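Enoyl-CoA hydratase/isomerase (Pseudomonas aeruginosa, PDB 3LAO) probably hydrates the double bond of an enoyl-CoA substrate, perhaps a steroid side-chain thioester, as a homotrimeric member of the enoyl-CoA hydratase/isomerase family. Local coordinates at residues Glu67-Gly72 with Leu108-Gln113. Sequence-based numbering, arbitrary orientation. Where two conformers were deposited one is given.
Sequences EHFTAG and LVVAVQ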
loop_
_atom_site.group_PDB
_atom_site.type_symbol
_atom_site.label_atom_id
_atom_site.label_comp_id
_atom_site.label_asym_id
_atom_site.label_seq_id
_atom_site.Cartn_x
_atom_site.Cartn_y
_atom_site.Cartn_z
ATOM N N GLU B 67 -30.079 -10.035 -9.012
ATOM C CA GLU B 67 -30.035 -8.863 -8.135
ATOM C C GLU B 67 -28.840 -8.945 -7.196
ATOM O O GLU B 67 -28.567 -8.019 -6.437
ATOM C CB GLU B 67 -31.343 -8.748 -7.328
ATOM C CG GLU B 67 -32.600 -8.423 -8.180
ATOM C CD GLU B 67 -33.937 -8.669 -7.453
ATOM O OE1 GLU B 67 -34.157 -9.799 -6.950
ATOM O OE2 GLU B 67 -34.776 -7.738 -7.405
ATOM N N HIS B 68 -28.121 -10.057 -7.254
ATOM C CA HIS B 68 -27.060 -10.314 -6.293
ATOM C C HIS B 68 -25.783 -10.812 -6.893
ATOM O O HIS B 68 -25.758 -11.829 -7.565
ATOM C CB HIS B 68 -27.571 -11.304 -5.253
ATOM C CG HIS B 68 -28.717 -10.769 -4.463
ATOM N ND1 HIS B 68 -28.555 -9.810 -3.481
ATOM C CD2 HIS B 68 -30.050 -10.999 -4.553
ATOM C CE1 HIS B 68 -29.740 -9.494 -2.984
ATOM N NE2 HIS B 68 -30.661 -10.204 -3.611
ATOM N N PHE B 69 -24.698 -10.103 -6.634
ATOM C CA PHE B 69 -23.417 -10.547 -7.141
ATOM C C PHE B 69 -23.073 -11.968 -6.664
ATOM O O PHE B 69 -22.988 -12.881 -7.486
ATOM C CB PHE B 69 -22.318 -9.553 -6.818
ATOM C CG PHE B 69 -21.018 -9.873 -7.493
ATOM C CD1 PHE B 69 -20.905 -9.763 -8.856
ATOM C CD2 PHE B 69 -19.917 -10.279 -6.758
ATOM C CE1 PHE B 69 -19.717 -10.077 -9.483
ATOM C CE2 PHE B 69 -18.729 -10.557 -7.379
ATOM C CZ PHE B 69 -18.635 -10.468 -8.744
ATOM N N THR B 70 -22.889 -12.174 -5.364
ATOM C CA THR B 70 -22.738 -13.545 -4.852
ATOM C C THR B 70 -22.957 -13.666 -3.348
ATOM O O THR B 70 -22.523 -12.802 -2.586
ATOM C CB THR B 70 -21.369 -14.181 -5.193
ATOM O OG1 THR B 70 -21.349 -15.526 -4.712
ATOM C CG2 THR B 70 -20.260 -13.447 -4.511
ATOM N N ALA B 71 -23.630 -14.747 -2.930
ATOM C CA ALA B 71 -23.805 -15.039 -1.505
ATOM C C ALA B 71 -22.596 -15.774 -0.948
ATOM O O ALA B 71 -22.570 -16.127 0.232
ATOM C CB ALA B 71 -25.078 -15.838 -1.250
ATOM N N GLY B 72 -21.580 -15.982 -1.786
ATOM C CA GLY B 72 -20.379 -16.688 -1.364
ATOM C C GLY B 72 -20.385 -18.155 -1.789
ATOM O O GLY B 72 -21.077 -18.540 -2.721
ATOM N N LEU B 108 -9.110 -7.318 -16.178
ATOM C CA LEU B 108 -10.447 -7.725 -15.787
ATOM C C LEU B 108 -11.145 -6.577 -15.086
ATOM O O LEU B 108 -10.577 -5.919 -14.229
ATOM C CB LEU B 108 -10.365 -8.939 -14.871
ATOM C CG LEU B 108 -11.655 -9.389 -14.189
ATOM C CD1 LEU B 108 -12.550 -9.973 -15.198
ATOM C CD2 LEU B 108 -11.232 -10.444 -13.232
ATOM N N VAL B 109 -12.375 -6.320 -15.486
ATOM C CA VAL B 109 -13.175 -5.283 -14.895
ATOM C C VAL B 109 -14.357 -6.020 -14.286
ATOM O O VAL B 109 -14.857 -6.980 -14.871
ATOM C CB VAL B 109 -13.705 -4.320 -15.965
ATOM C CG1 VAL B 109 -14.863 -3.472 -15.399
ATOM C CG2 VAL B 109 -12.590 -3.454 -16.498
ATOM N N VAL B 110 -14.798 -5.593 -13.111
ATOM C CA VAL B 110 -15.897 -6.273 -12.495
ATOM C C VAL B 110 -17.003 -5.316 -12.056
ATOM O O VAL B 110 -16.733 -4.233 -11.492
ATOM C CB VAL B 110 -15.426 -7.149 -11.307
ATOM C CG1 VAL B 110 -14.894 -6.253 -10.118
ATOM C CG2 VAL B 110 -16.581 -8.010 -10.866
ATOM N N ALA B 111 -18.244 -5.727 -12.308
ATOM C CA ALA B 111 -19.443 -5.004 -11.844
ATOM C C ALA B 111 -20.196 -5.795 -10.767
ATOM O O ALA B 111 -20.536 -6.952 -10.988
ATOM C CB ALA B 111 -20.376 -4.726 -13.040
ATOM N N VAL B 112 -20.484 -5.167 -9.626
ATOM C CA VAL B 112 -21.182 -5.836 -8.519
ATOM C C VAL B 112 -22.396 -5.066 -7.983
ATOM O O VAL B 112 -22.375 -3.841 -7.854
ATOM C CB VAL B 112 -20.289 -6.016 -7.295
ATOM C CG1 VAL B 112 -19.010 -6.767 -7.637
ATOM C CG2 VAL B 112 -19.982 -4.704 -6.772
ATOM N N GLN B 113 -23.405 -5.822 -7.577
ATOM C CA GLN B 113 -24.649 -5.261 -7.058
ATOM C C GLN B 113 -25.249 -6.130 -5.967
ATOM O O GLN B 113 -25.077 -7.367 -5.952
ATOM C CB GLN B 113 -25.687 -5.155 -8.176
ATOM C CG GLN B 113 -26.419 -6.476 -8.480
ATOM C CD GLN B 113 -25.644 -7.409 -9.405
ATOM O OE1 GLN B 113 -24.421 -7.592 -9.262
ATOM N NE2 GLN B 113 -26.367 -8.041 -10.348
#
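Phe69 lays its ring against Val112, and the CG1 methyl sits over the ring centre. Val112 CG1 stands 3.5 Å from the centroid of the Phe69 ring and only 4° off the normal, a clear CH-pi contact. Two torsions help bring this about. Phe69 CG is anti to its backbone N (chi1 -172°), which carries the ring along strand 108-112. Val112 CG1 is anti to its own carbonyl carbon and points at the ring. At the far end, Phe69 CZ meets Val110 CG2 at 3.8 Å, and the two side chains cross at about a right angle. The carbonyl O of Ala111 approaches the ring obliquely, 3.5 Å from Phe69 CD1. Ala64, at the end of strand 59-64, also touches Phe69.

The backbone fixes the root of this side chain. Phe69 N donates to Gln113 O at 2.8 Å. Gln113 folds back beside the 67-72 loop, its chain turning sharply at CB-CG (chi2 -83°). Gln113 CG packs 3.3 Å from Glu67 O, and OE1 lies at the edge of the Phe69 ring, near its plane. NE2 is held by the carbonyls of Ala64 and Gly66, so this buried amide ties Gln113 to the end of strand 59-64 and the loop that follows.

Thr70 OG1 accepts from Gly72 N at 3.0 Å, an ST turn. The contact fastens this loop onto the neighbouring parallel strand 108-112 of the crotonase fold. In crotonases the loop after the strand equivalent to 59-64 gives one backbone N-H of the oxyanion hole, probably just past Gly72 here; the other comes from a helix start.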